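Local atomic coordinates of endoglucanase, family GH5 (Zobellia galactanivorans, PDB entry 6GL2), a protein that hydrolyses hemicelluloses, probably including mixed-linked glucan, as a family 5 glycoside hydrolase that cleaves beta-glycosidic bonds. Residues A[13-18]-A[268-273]; A[19-24]-A[302-307]; A[50-55]-A[96-101]; A[57-62]-A[330-335]; A[254-259]-A[296-301]. All coordinates share one frame; numbering follows the deposited sequence.

How the contacts relate
All five contacts belong to one parallel eight-stranded beta/alpha barrel. Contacts 1 and 2, their centres about 10 Å apart, share helix 14-20 and reach the neighbouring strands 271-276 and 304-307, where Met273 N lies 2.8 Å from Cys304 O. Contact 2 closes the barrel and meets contact 4 through Ala23 O and Lys60 N, 2.9 Å apart. Contact 4 touches contact 3, Tyr101 O lying 2.9 Å from Leu62 N. Contact 5 packs the helices outside strand 271-276, its centre about 26 Å from that of contact 3. The side chains of Ala297 (contact 5) and Asp248, a known magnesium ligand without metal here, are about 12 Å apart; contacts 1 to 4 lie away from that site.

Contact 1. Residues A[13-18]-A[268-273]; sequences APKEFV and NRAVVM
Val18 faces the start of strand 271-276 with both of its methyl groups. Its CB approaches the methyl of Ala270 at 4.1 Å between CB atoms. From there the side chain forks: CG1, anti to the backbone N (chi1 166°), meets the carbonyl Val271 O at 3.5 Å, while CG2 lies 3.7 Å from Ala270 CB and 4.0 Å from Val272 CG2. One branch thus rests on backbone and the other on two aliphatic side chains. Ala270 CB serves as a common seat for this turn of helix, since Pro14 O also comes to 3.6 Å from it and Pro14 CB touches it more distantly. Lys15, modelled in two conformers, runs out alongside; in this one its extended chain carries CE to 3.5 Å from Arg269 O, and NZ hydrogen-bonds Ile264 O beside the side-chain amide of Asn268. The helix thus touches the incoming loop and the strand residues beyond it mainly through aliphatic carbons. Helix 14-20 lies across the N-terminal end of the barrel: Val272 turns inward to Ile223 and Ile306, whereas Val271 packs outward on Ile259 and Phe263 of helix 246-266.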
# COMPACT_ATOMS: atom_id res chain seq x y z
N ALA A 13 -1.03 4.18 19.84
CA ALA A 13 -0.73 2.79 19.55
C ALA A 13 -1.18 2.52 18.09
O ALA A 13 -2.22 3.01 17.64
CB ALA A 13 -1.53 1.85 20.52
N PRO A 14 -0.45 1.63 17.43
CA PRO A 14 -0.89 1.25 16.06
C PRO A 14 -2.32 0.80 15.86
O PRO A 14 -2.98 1.21 14.93
CB PRO A 14 0.10 0.17 15.67
CG PRO A 14 1.32 0.49 16.40
CD PRO A 14 0.83 1.03 17.74
N LYS A 15 -2.92 0.04 16.80
CA LYS A 15 -4.27 -0.42 16.51
C LYS A 15 -5.28 0.74 16.49
O LYS A 15 -6.23 0.77 15.68
CB LYS A 15 -4.71 -1.53 17.44
CG LYS A 15 -3.94 -2.83 17.17
CD LYS A 15 -4.43 -4.02 17.97
CE LYS A 15 -3.64 -5.29 17.64
NZ LYS A 15 -4.03 -6.36 18.66
N GLU A 16 -5.09 1.82 17.46
CA GLU A 16 -5.96 2.96 17.41
C GLU A 16 -5.67 3.85 16.17
O GLU A 16 -6.58 4.47 15.66
CB GLU A 16 -5.87 3.73 18.71
CG GLU A 16 -6.85 4.86 18.80
CD GLU A 16 -8.33 4.49 18.57
OE1 GLU A 16 -8.88 3.49 19.17
OE2 GLU A 16 -8.97 5.20 17.75
N PHE A 17 -4.39 3.98 15.86
CA PHE A 17 -4.01 4.71 14.61
C PHE A 17 -4.69 4.10 13.39
O PHE A 17 -5.28 4.88 12.59
CB PHE A 17 -2.54 4.65 14.56
CG PHE A 17 -1.92 5.48 13.45
CD1 PHE A 17 -1.78 4.96 12.14
CD2 PHE A 17 -1.42 6.75 13.69
CE1 PHE A 17 -1.21 5.72 11.14
CE2 PHE A 17 -0.84 7.52 12.70
CZ PHE A 17 -0.71 6.97 11.42
N VAL A 18 -4.73 2.81 13.25
CA VAL A 18 -5.32 2.20 12.10
C VAL A 18 -6.81 2.40 12.04
O VAL A 18 -7.41 2.55 11.03
CB VAL A 18 -4.86 0.71 11.94
CG1 VAL A 18 -5.69 -0.08 10.96
CG2 VAL A 18 -3.38 0.68 11.57
N ASN A 268 -0.05 -9.15 18.13
CA ASN A 268 -0.42 -7.83 18.64
C ASN A 268 -0.01 -6.66 17.74
O ASN A 268 0.67 -5.73 18.20
CB ASN A 268 0.13 -7.63 20.08
CG ASN A 268 -0.44 -6.37 20.74
OD1 ASN A 268 0.20 -5.77 21.63
ND2 ASN A 268 -1.62 -5.91 20.28
N ARG A 269 -0.32 -6.87 16.46
CA ARG A 269 -0.03 -5.87 15.44
C ARG A 269 -1.29 -5.41 14.76
O ARG A 269 -2.21 -6.18 14.53
CB ARG A 269 0.88 -6.43 14.40
CG ARG A 269 2.24 -6.80 14.85
CD ARG A 269 3.12 -5.56 14.97
NE ARG A 269 4.37 -5.80 15.67
CZ ARG A 269 5.18 -4.85 16.04
NH1 ARG A 269 5.00 -3.58 15.64
NH2 ARG A 269 6.26 -5.18 16.73
N ALA A 270 -1.30 -4.18 14.26
CA ALA A 270 -2.40 -3.68 13.45
C ALA A 270 -2.07 -3.92 11.96
O ALA A 270 -0.92 -4.10 11.64
CB ALA A 270 -2.56 -2.16 13.72
N VAL A 271 -3.12 -4.01 11.18
CA VAL A 271 -3.06 -4.35 9.78
C VAL A 271 -3.75 -3.31 8.94
O VAL A 271 -4.90 -2.94 9.12
CB VAL A 271 -3.68 -5.73 9.52
CG1 VAL A 271 -3.52 -6.15 8.04
CG2 VAL A 271 -2.99 -6.79 10.43
N VAL A 272 -3.01 -2.94 7.84
CA VAL A 272 -3.62 -2.12 6.71
C VAL A 272 -3.64 -2.98 5.47
O VAL A 272 -2.61 -3.51 5.06
CB VAL A 272 -2.80 -0.86 6.53
CG1 VAL A 272 -3.32 -0.12 5.30
CG2 VAL A 272 -2.90 0.08 7.69
N MET A 273 -4.84 -3.19 4.96
CA MET A 273 -5.06 -3.86 3.70
C MET A 273 -4.87 -2.83 2.59
O MET A 273 -5.77 -2.17 2.16
CB MET A 273 -6.46 -4.43 3.59
CG MET A 273 -6.63 -5.34 2.41
SD MET A 273 -5.81 -6.91 2.53
CE MET A 273 -6.85 -7.78 3.67

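Contact 2. Residues A[19-24]-A[302-307]; sequences LDMGAG and GICPIW
Met21 and Cys304 meet over the thiol: Cys304 SG, held anti to its backbone N (chi1 170°), lies 4.0 Å from Met21 CB, and the bent methionine chain brings its CE to a similar distance. The same sulfur is 3.4 Å from Gly22 O, so it touches both an apolar side chain and a carbonyl. Pro305 turns its CD to the Gly22 carbonyl. Further along, Ile306 lies over the backbone of Gly24, with CG2 3.5 Å from Gly24 C; any CB on Gly24 would run into Ile306 CG1, so the glycine lets the two chains come close. At the other end Leu19 reaches out with CD2 to 3.7 Å from Gly302 CA, the residue whose Schellman motif ends helix 284-301. Two backbone hydrogen bonds join the chains. Gly24 N reaches Pro305 O at 2.8 Å and nearly straight (170°), whereas Trp307 N reaches Gly24 O at 3.1 Å, more bent and from well above the carbonyl plane. Here the first strand, 24-26, pairs in parallel with the last, 304-307, the seam that closes the sheet of the (beta/alpha)8 TIM barrel common to family 5 glycoside hydrolases.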
# COMPACT_ATOMS: atom_id res chain seq x y z
N LEU A 19 -7.46 2.32 13.25
CA LEU A 19 -8.89 2.72 13.27
C LEU A 19 -9.07 4.16 12.76
O LEU A 19 -10.02 4.43 11.98
CB LEU A 19 -9.51 2.58 14.66
CG LEU A 19 -9.56 1.14 15.19
CD1 LEU A 19 -10.15 1.20 16.58
CD2 LEU A 19 -10.41 0.27 14.35
N ASP A 20 -8.23 5.06 13.24
CA ASP A 20 -8.35 6.49 12.81
C ASP A 20 -8.11 6.70 11.29
O ASP A 20 -8.69 7.60 10.74
CB ASP A 20 -7.32 7.31 13.55
CG ASP A 20 -7.62 7.49 15.04
OD1 ASP A 20 -8.68 7.03 15.51
OD2 ASP A 20 -6.69 8.03 15.70
N MET A 21 -7.41 5.76 10.68
CA MET A 21 -7.14 5.83 9.22
C MET A 21 -8.48 5.63 8.42
O MET A 21 -8.48 5.92 7.22
CB MET A 21 -6.10 4.82 8.80
CG MET A 21 -4.72 5.16 9.24
SD MET A 21 -3.53 3.85 8.89
CE MET A 21 -3.45 3.89 7.10
N GLY A 22 -9.56 5.05 9.02
CA GLY A 22 -10.76 4.95 8.32
C GLY A 22 -10.63 4.01 7.10
O GLY A 22 -10.03 2.94 7.18
N ALA A 23 -11.21 4.45 5.97
CA ALA A 23 -11.10 3.74 4.72
C ALA A 23 -10.18 4.53 3.81
O ALA A 23 -10.11 5.78 3.88
CB ALA A 23 -12.45 3.60 4.05
N GLY A 24 -9.49 3.83 2.92
CA GLY A 24 -8.57 4.49 2.00
C GLY A 24 -8.80 4.21 0.58
O GLY A 24 -9.54 3.32 0.15
N GLY A 302 -11.07 -4.20 12.51
CA GLY A 302 -10.12 -3.14 12.83
C GLY A 302 -9.01 -3.01 11.78
O GLY A 302 -7.98 -2.42 12.09
N ILE A 303 -9.22 -3.62 10.66
CA ILE A 303 -8.27 -3.58 9.50
C ILE A 303 -8.69 -2.41 8.62
O ILE A 303 -9.83 -2.27 8.27
CB ILE A 303 -8.34 -4.85 8.68
CG1 ILE A 303 -7.94 -6.09 9.54
CG2 ILE A 303 -7.53 -4.80 7.34
CD1 ILE A 303 -8.18 -7.46 8.93
N CYS A 304 -7.72 -1.56 8.24
CA CYS A 304 -8.02 -0.41 7.34
C CYS A 304 -8.02 -0.89 5.88
O CYS A 304 -6.99 -1.40 5.41
CB CYS A 304 -6.91 0.62 7.43
SG CYS A 304 -6.98 1.93 6.21
N PRO A 305 -9.15 -0.83 5.18
CA PRO A 305 -9.20 -1.24 3.78
C PRO A 305 -8.86 -0.07 2.85
O PRO A 305 -9.52 1.00 2.92
CB PRO A 305 -10.73 -1.62 3.61
CG PRO A 305 -11.43 -0.74 4.62
CD PRO A 305 -10.45 -0.34 5.67
N ILE A 306 -8.03 -0.31 1.84
CA ILE A 306 -7.60 0.72 0.86
C ILE A 306 -7.83 0.17 -0.53
O ILE A 306 -7.07 -0.65 -1.02
CB ILE A 306 -6.16 1.19 1.12
CG1 ILE A 306 -5.88 1.54 2.57
CG2 ILE A 306 -5.89 2.33 0.17
CD1 ILE A 306 -4.54 2.18 2.84
N TRP A 307 -8.91 0.64 -1.17
CA TRP A 307 -9.25 0.20 -2.50
C TRP A 307 -8.20 0.57 -3.53
O TRP A 307 -7.67 1.73 -3.52
CB TRP A 307 -10.59 0.85 -2.92
CG TRP A 307 -11.05 0.56 -4.31
CD1 TRP A 307 -10.70 1.21 -5.49
CD2 TRP A 307 -11.96 -0.48 -4.73
NE1 TRP A 307 -11.32 0.65 -6.56
CE2 TRP A 307 -12.05 -0.41 -6.17
CE3 TRP A 307 -12.65 -1.51 -4.07
CZ2 TRP A 307 -12.88 -1.22 -6.91
CZ3 TRP A 307 -13.48 -2.32 -4.83
CH2 TRP A 307 -13.57 -2.18 -6.20

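Contact 3. Residues A[50-55]-A[96-101]; sequences MIDEIA and LENEMY
Asn98 and Met100 press against one face of helix 48-57 and divide the contact into a polar outer part and an apolar inner one. The inner part is close-packed. Ala55 CB faces both Asn98 CB, at 3.7 Å, and Met100 SD, at 3.8 Å, and the thioether also approaches Ile51 CG2. The Met100 chain, bent at chi3 (81°), delivers CE to 4.0 Å from Ile54 CG2, the two side chains crossing at about a right angle. The outer, partly exposed side depends on one bond: Asn98 ND2 gives a nearly straight hydrogen bond (172°) to Asp52 OD1 at 2.9 Å. The oxygen uses its anti lone pair and lies in the amide plane, while carboxylate and amide are turned 68° from one another. Asp52 OD1 is also bridged to Lys48, and Asn98 ND2 also bonds Phe94 O. An alanine at Asn98 would probably leave Asp52 OD1 with Lys48 but without its bond across the contact, and take its side-chain amide partner from Phe94 O, though the CB contact with Ala55 would remain. The chain leaves helix 82-96 through a Schellman motif, with Glu99 at positive phi, and enters strand 101-105: an alpha-to-beta connection of the barrel packed on helix 48-57.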
# COMPACT_ATOMS: atom_id res chain seq x y z
N MET A 50 -8.63 16.82 -7.71
CA MET A 50 -8.86 15.40 -7.66
C MET A 50 -8.91 14.87 -6.25
O MET A 50 -9.83 14.18 -5.88
CB MET A 50 -7.82 14.62 -8.47
CG MET A 50 -7.85 14.93 -9.94
SD MET A 50 -6.36 14.24 -10.77
CE MET A 50 -6.35 15.12 -12.36
N ILE A 51 -7.83 15.15 -5.54
CA ILE A 51 -7.80 14.68 -4.15
C ILE A 51 -8.92 15.20 -3.29
O ILE A 51 -9.48 14.49 -2.44
CB ILE A 51 -6.42 14.99 -3.55
CG1 ILE A 51 -5.28 14.38 -4.38
CG2 ILE A 51 -6.39 14.50 -2.09
CD1 ILE A 51 -5.44 12.90 -4.72
N ASP A 52 -9.37 16.44 -3.54
CA ASP A 52 -10.50 16.99 -2.83
C ASP A 52 -11.74 16.11 -2.98
O ASP A 52 -12.45 15.90 -1.99
CB ASP A 52 -10.91 18.39 -3.44
CG ASP A 52 -9.92 19.47 -3.10
OD1 ASP A 52 -9.04 19.38 -2.23
OD2 ASP A 52 -10.01 20.53 -3.82
N GLU A 53 -11.97 15.54 -4.16
CA GLU A 53 -13.13 14.70 -4.34
C GLU A 53 -13.00 13.39 -3.54
O GLU A 53 -14.00 12.83 -3.04
CB GLU A 53 -13.35 14.33 -5.76
CG GLU A 53 -13.72 15.55 -6.60
CD GLU A 53 -14.92 16.31 -6.05
OE1 GLU A 53 -15.91 15.66 -5.66
OE2 GLU A 53 -14.88 17.56 -6.01
N ILE A 54 -11.80 12.85 -3.45
CA ILE A 54 -11.54 11.61 -2.65
C ILE A 54 -11.94 11.90 -1.22
O ILE A 54 -12.60 11.08 -0.54
CB ILE A 54 -10.08 11.17 -2.78
CG1 ILE A 54 -9.69 11.01 -4.28
CG2 ILE A 54 -9.85 9.85 -2.03
CD1 ILE A 54 -10.52 10.08 -5.09
N ALA A 55 -11.48 13.03 -0.63
CA ALA A 55 -11.81 13.38 0.73
C ALA A 55 -13.27 13.70 0.86
O ALA A 55 -13.88 13.29 1.91
CB ALA A 55 -10.98 14.59 1.14
N LEU A 96 -3.00 15.85 2.85
CA LEU A 96 -2.89 16.35 4.22
C LEU A 96 -3.72 17.56 4.47
O LEU A 96 -4.36 17.69 5.55
CB LEU A 96 -1.41 16.66 4.61
CG LEU A 96 -0.49 15.42 4.65
CD1 LEU A 96 1.00 15.86 4.63
CD2 LEU A 96 -0.81 14.45 5.83
N GLU A 97 -3.83 18.46 3.52
CA GLU A 97 -4.71 19.68 3.56
C GLU A 97 -6.16 19.36 3.66
O GLU A 97 -6.98 20.20 4.09
CB GLU A 97 -4.48 20.54 2.32
CG GLU A 97 -3.13 21.25 2.35
CD GLU A 97 -2.60 21.66 1.02
OE1 GLU A 97 -3.32 21.61 0.01
OE2 GLU A 97 -1.39 22.04 1.08
N ASN A 98 -6.57 18.15 3.24
CA ASN A 98 -7.88 17.61 3.30
C ASN A 98 -8.10 16.82 4.59
O ASN A 98 -9.07 16.07 4.67
CB ASN A 98 -8.20 16.77 2.06
CG ASN A 98 -8.72 17.59 0.91
OD1 ASN A 98 -9.88 18.07 0.92
ND2 ASN A 98 -7.92 17.78 -0.13
N GLU A 99 -7.15 16.90 5.51
CA GLU A 99 -7.26 16.23 6.77
C GLU A 99 -7.09 14.71 6.66
O GLU A 99 -7.54 13.98 7.55
CB GLU A 99 -8.54 16.63 7.56
CG GLU A 99 -8.62 18.15 7.75
CD GLU A 99 -7.37 18.65 8.46
OE1 GLU A 99 -7.22 18.34 9.66
OE2 GLU A 99 -6.54 19.32 7.85
N MET A 100 -6.53 14.22 5.57
CA MET A 100 -6.32 12.79 5.35
C MET A 100 -4.96 12.33 5.86
O MET A 100 -4.02 13.10 5.99
CB MET A 100 -6.40 12.48 3.85
CG MET A 100 -7.73 12.87 3.22
SD MET A 100 -7.70 12.67 1.42
CE MET A 100 -8.01 10.89 1.33
N TYR A 101 -4.91 11.03 6.11
CA TYR A 101 -3.65 10.31 6.25
C TYR A 101 -3.08 10.11 4.82
O TYR A 101 -3.89 9.96 3.89
CB TYR A 101 -3.85 8.94 6.90
CG TYR A 101 -4.20 9.03 8.39
CD1 TYR A 101 -5.49 9.22 8.79
CD2 TYR A 101 -3.22 9.01 9.30
CE1 TYR A 101 -5.82 9.39 10.18
CE2 TYR A 101 -3.51 9.11 10.71
CZ TYR A 101 -4.78 9.35 11.06
OH TYR A 101 -5.08 9.51 12.41

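Contact 4. Residues A[57-62]-A[330-335]; sequences MGFKTL and EIAEAI
Met57 and Phe59 make an apolar contact with Ala332, Glu333 and Ile335, joining the link between helix 48-57 and strand 61-64 to the C-terminal helix 329-336 on the outside of the barrel. The methyl of Ala332 is its centre. Met57 CG, anti to the backbone N (chi1 172°), comes to 3.7 Å from Ala332 CB, and the bends at chi2 (60°) and chi3 (79°) fold the rest of the chain round that methyl, with Met57 CE 4.0 Å from Ala332 CB. Phe59 approaches the same methyl with CE2, also at 4.0 Å. Across the ring, Phe59 CE1 meets Ile335 CG2 at 4.0 Å, both neighbours standing oblique to the ring, so the phenyl group spans Ala332 and Ile335, three residues apart on the same helix. Met57 SD further touches the aliphatic part of Glu333, which has two conformers, so that contact is less certain. An alanine in place of Met57 would probably open a gap beside Ala332 CB and leave the Glu333 stem without its sulfur neighbour. Trp326 touches Met57, Phe59 and Ala332, and Phe59 also meets the Trp25 ring. Gly58, with positive phi, ends helix 48-57 in a Schellman motif, and the chain turns into the strand: a helix-to-strand turn of a (beta/alpha)8 barrel, covered by the last helix.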
# COMPACT_ATOMS: atom_id res chain seq x y z
N MET A 57 -15.78 12.42 -0.57
CA MET A 57 -16.52 11.13 -0.60
C MET A 57 -16.41 10.43 0.73
O MET A 57 -17.25 9.57 1.02
CB MET A 57 -16.01 10.31 -1.83
CG MET A 57 -16.53 8.90 -1.89
SD MET A 57 -18.32 8.75 -2.00
CE MET A 57 -18.58 9.11 -3.74
N GLY A 58 -15.43 10.76 1.53
CA GLY A 58 -15.31 10.22 2.87
C GLY A 58 -14.13 9.29 3.16
O GLY A 58 -14.04 8.76 4.23
N PHE A 59 -13.28 9.13 2.13
CA PHE A 59 -12.02 8.43 2.39
C PHE A 59 -11.17 9.23 3.35
O PHE A 59 -10.99 10.44 3.12
CB PHE A 59 -11.27 8.20 1.05
CG PHE A 59 -11.93 7.21 0.10
CD1 PHE A 59 -11.84 5.83 0.44
CD2 PHE A 59 -12.76 7.57 -0.92
CE1 PHE A 59 -12.45 4.90 -0.37
CE2 PHE A 59 -13.32 6.65 -1.77
CZ PHE A 59 -13.23 5.30 -1.41
N LYS A 60 -10.61 8.58 4.33
CA LYS A 60 -9.78 9.21 5.31
C LYS A 60 -8.26 9.08 5.05
O LYS A 60 -7.46 9.82 5.56
CB LYS A 60 -10.18 8.74 6.74
CG LYS A 60 -9.43 9.44 7.81
CD LYS A 60 -9.70 10.95 7.89
CE LYS A 60 -9.12 11.67 9.14
NZ LYS A 60 -9.55 13.07 9.24
N THR A 61 -7.94 8.10 4.20
CA THR A 61 -6.53 7.75 3.89
C THR A 61 -6.33 7.75 2.38
O THR A 61 -7.15 7.21 1.64
CB THR A 61 -6.07 6.42 4.45
OG1 THR A 61 -6.15 6.49 5.88
CG2 THR A 61 -4.67 6.00 4.09
N LEU A 62 -5.31 8.48 1.90
CA LEU A 62 -4.78 8.39 0.58
C LEU A 62 -3.53 7.53 0.59
O LEU A 62 -2.57 7.82 1.29
CB LEU A 62 -4.40 9.75 0.02
CG LEU A 62 -3.85 9.76 -1.42
CD1 LEU A 62 -4.92 9.41 -2.41
CD2 LEU A 62 -3.14 11.07 -1.74
N GLU A 330 -21.32 4.23 -5.96
CA GLU A 330 -21.86 3.33 -4.95
C GLU A 330 -20.80 2.40 -4.38
O GLU A 330 -20.86 2.05 -3.23
CB GLU A 330 -23.02 2.51 -5.51
CG GLU A 330 -24.17 3.37 -5.98
CD GLU A 330 -24.45 4.52 -5.03
OE1 GLU A 330 -24.88 4.24 -3.86
OE2 GLU A 330 -24.21 5.71 -5.41
N ILE A 331 -19.77 2.03 -5.16
CA ILE A 331 -18.62 1.29 -4.62
C ILE A 331 -17.95 2.13 -3.56
O ILE A 331 -17.60 1.64 -2.51
CB ILE A 331 -17.65 0.77 -5.72
CG1 ILE A 331 -18.34 -0.27 -6.63
CG2 ILE A 331 -16.35 0.20 -5.11
CD1 ILE A 331 -17.55 -0.75 -7.83
N ALA A 332 -17.66 3.39 -3.95
CA ALA A 332 -16.99 4.28 -2.99
C ALA A 332 -17.76 4.40 -1.67
O ALA A 332 -17.21 4.31 -0.59
CB ALA A 332 -16.68 5.64 -3.61
N GLU A 333 -19.06 4.61 -1.87
CA GLU A 333 -19.92 4.81 -0.68
C GLU A 333 -19.97 3.56 0.16
O GLU A 333 -19.97 3.65 1.38
CB GLU A 333 -21.31 5.26 -1.13
CG GLU A 333 -21.32 6.72 -1.54
CD GLU A 333 -22.41 7.08 -2.54
OE1 GLU A 333 -23.35 6.28 -2.67
OE2 GLU A 333 -22.35 8.15 -3.17
N ALA A 334 -19.94 2.40 -0.47
CA ALA A 334 -19.97 1.12 0.26
C ALA A 334 -18.72 0.90 1.05
O ALA A 334 -18.76 0.30 2.14
CB ALA A 334 -20.07 -0.01 -0.74
N ILE A 335 -17.59 1.42 0.59
CA ILE A 335 -16.34 1.31 1.28
C ILE A 335 -16.21 2.26 2.49
O ILE A 335 -15.66 1.90 3.55
CB ILE A 335 -15.16 1.49 0.34
CG1 ILE A 335 -15.16 0.44 -0.74
CG2 ILE A 335 -13.82 1.43 1.10
CD1 ILE A 335 -14.37 0.92 -1.91

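Contact 5. Residues A[254-259]-A[296-301]; sequences AELDKI and RACAER
Asp257 and Arg301 form a side-on salt bridge in which two of the arginine nitrogens converge on one oxygen. Arg301 NE lies 2.8 Å from Asp257 OD1, almost in line with its C-O bond, and Arg301 NH2 reaches Asp257 OD1 at the same distance from the syn side. That oxygen lies in the guanidinium plane, and carboxylate and guanidinium are turned 25° from each other. The third nitrogen, NH1, hydrogen-bonds Ala297 O at 3.0 Å (angle 164°), which ties the head group back to its own helix and fixes its rotation. Asp257 OD1 is also bridged to Arg260, so two positive groups share it, which probably steadies its negative charge. Inward of the salt bridge the packing turns apolar. Leu256 CB touches the stem of Arg301, CB to CD 3.9 Å, and Leu256 CD1 presses tightly on Ala297 CB at 3.4 Å, with Cys298 SG farther along at 4.2 Å. The axes of the two segments lie 10.6 Å apart and run in nearly the same direction, 27° from parallel. Helices 246-266 and 284-301 flank strand 271-276 in sequence and pack together outside it; Leu256 also rests on Met273 of that strand.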
# COMPACT_ATOMS: atom_id res chain seq x y z
N ALA A 254 -12.90 -16.27 6.08
CA ALA A 254 -11.84 -17.15 6.51
C ALA A 254 -10.49 -16.52 6.19
O ALA A 254 -9.55 -16.60 6.94
CB ALA A 254 -11.92 -18.52 5.83
N GLU A 255 -10.37 -15.90 5.01
CA GLU A 255 -9.15 -15.13 4.62
C GLU A 255 -8.85 -14.05 5.63
O GLU A 255 -7.72 -13.92 6.13
CB GLU A 255 -9.37 -14.60 3.18
CG GLU A 255 -8.37 -13.56 2.68
CD GLU A 255 -7.03 -14.12 2.39
OE1 GLU A 255 -6.11 -13.30 2.03
OE2 GLU A 255 -6.75 -15.38 2.53
N LEU A 256 -9.85 -13.22 5.89
CA LEU A 256 -9.67 -12.10 6.78
C LEU A 256 -9.35 -12.56 8.21
O LEU A 256 -8.61 -11.93 8.98
CB LEU A 256 -10.82 -11.09 6.73
CG LEU A 256 -10.96 -10.42 5.34
CD1 LEU A 256 -12.22 -9.51 5.32
CD2 LEU A 256 -9.74 -9.62 4.90
N ASP A 257 -9.97 -13.69 8.62
CA ASP A 257 -9.74 -14.27 9.98
C ASP A 257 -8.32 -14.86 10.14
O ASP A 257 -7.74 -14.76 11.17
CB ASP A 257 -10.81 -15.35 10.34
CG ASP A 257 -12.16 -14.79 10.51
OD1 ASP A 257 -12.38 -13.61 10.80
OD2 ASP A 257 -13.12 -15.64 10.59
N LYS A 258 -7.77 -15.40 9.04
CA LYS A 258 -6.38 -15.83 9.00
C LYS A 258 -5.41 -14.67 9.31
O LYS A 258 -4.49 -14.73 10.09
CB LYS A 258 -6.07 -16.48 7.65
CG LYS A 258 -4.68 -16.78 7.26
CD LYS A 258 -4.67 -17.41 5.84
CE LYS A 258 -4.58 -16.42 4.62
NZ LYS A 258 -4.43 -16.82 3.13
N ILE A 259 -5.68 -13.55 8.63
CA ILE A 259 -4.87 -12.32 8.79
C ILE A 259 -5.03 -11.79 10.23
O ILE A 259 -4.08 -11.46 10.93
CB ILE A 259 -5.34 -11.28 7.76
CG1 ILE A 259 -5.08 -11.80 6.34
CG2 ILE A 259 -4.79 -9.88 8.09
CD1 ILE A 259 -5.77 -10.96 5.28
N ARG A 296 -16.87 -3.97 5.10
CA ARG A 296 -17.54 -4.20 6.40
C ARG A 296 -16.70 -5.22 7.20
O ARG A 296 -16.46 -5.04 8.36
CB ARG A 296 -18.99 -4.67 6.20
CG ARG A 296 -19.71 -5.28 7.42
CD ARG A 296 -21.12 -5.82 7.08
NE ARG A 296 -21.85 -6.16 8.31
CZ ARG A 296 -22.72 -5.36 8.94
NH1 ARG A 296 -23.14 -4.26 8.38
NH2 ARG A 296 -23.25 -5.76 10.09
N ALA A 297 -16.25 -6.29 6.53
CA ALA A 297 -15.51 -7.37 7.19
C ALA A 297 -14.18 -6.85 7.76
O ALA A 297 -13.73 -7.15 8.84
CB ALA A 297 -15.33 -8.55 6.32
N CYS A 298 -13.54 -5.95 6.97
CA CYS A 298 -12.34 -5.32 7.45
C CYS A 298 -12.64 -4.39 8.62
O CYS A 298 -11.93 -4.44 9.63
CB CYS A 298 -11.66 -4.49 6.29
SG CYS A 298 -10.82 -5.52 5.08
N ALA A 299 -13.65 -3.54 8.49
CA ALA A 299 -13.98 -2.59 9.54
C ALA A 299 -14.31 -3.33 10.87
O ALA A 299 -13.80 -2.92 11.91
CB ALA A 299 -15.14 -1.72 9.12
N GLU A 300 -15.01 -4.45 10.80
CA GLU A 300 -15.35 -5.24 12.01
C GLU A 300 -14.13 -5.81 12.68
O GLU A 300 -14.15 -6.04 13.90
CB GLU A 300 -16.35 -6.34 11.64
CG GLU A 300 -17.66 -5.65 11.25
CD GLU A 300 -18.87 -6.50 11.06
OE1 GLU A 300 -18.74 -7.73 10.86
OE2 GLU A 300 -19.95 -5.84 11.09
N ARG A 301 -13.06 -6.06 11.96
CA ARG A 301 -11.82 -6.56 12.44
C ARG A 301 -10.79 -5.47 12.79
O ARG A 301 -9.71 -5.82 13.27
CB ARG A 301 -11.26 -7.56 11.46
CG ARG A 301 -12.10 -8.84 11.43
CD ARG A 301 -11.90 -9.66 10.16
NE ARG A 301 -12.73 -10.86 10.21
CZ ARG A 301 -14.02 -10.84 10.13
NH1 ARG A 301 -14.71 -9.77 9.80
NH2 ARG A 301 -14.68 -12.00 10.36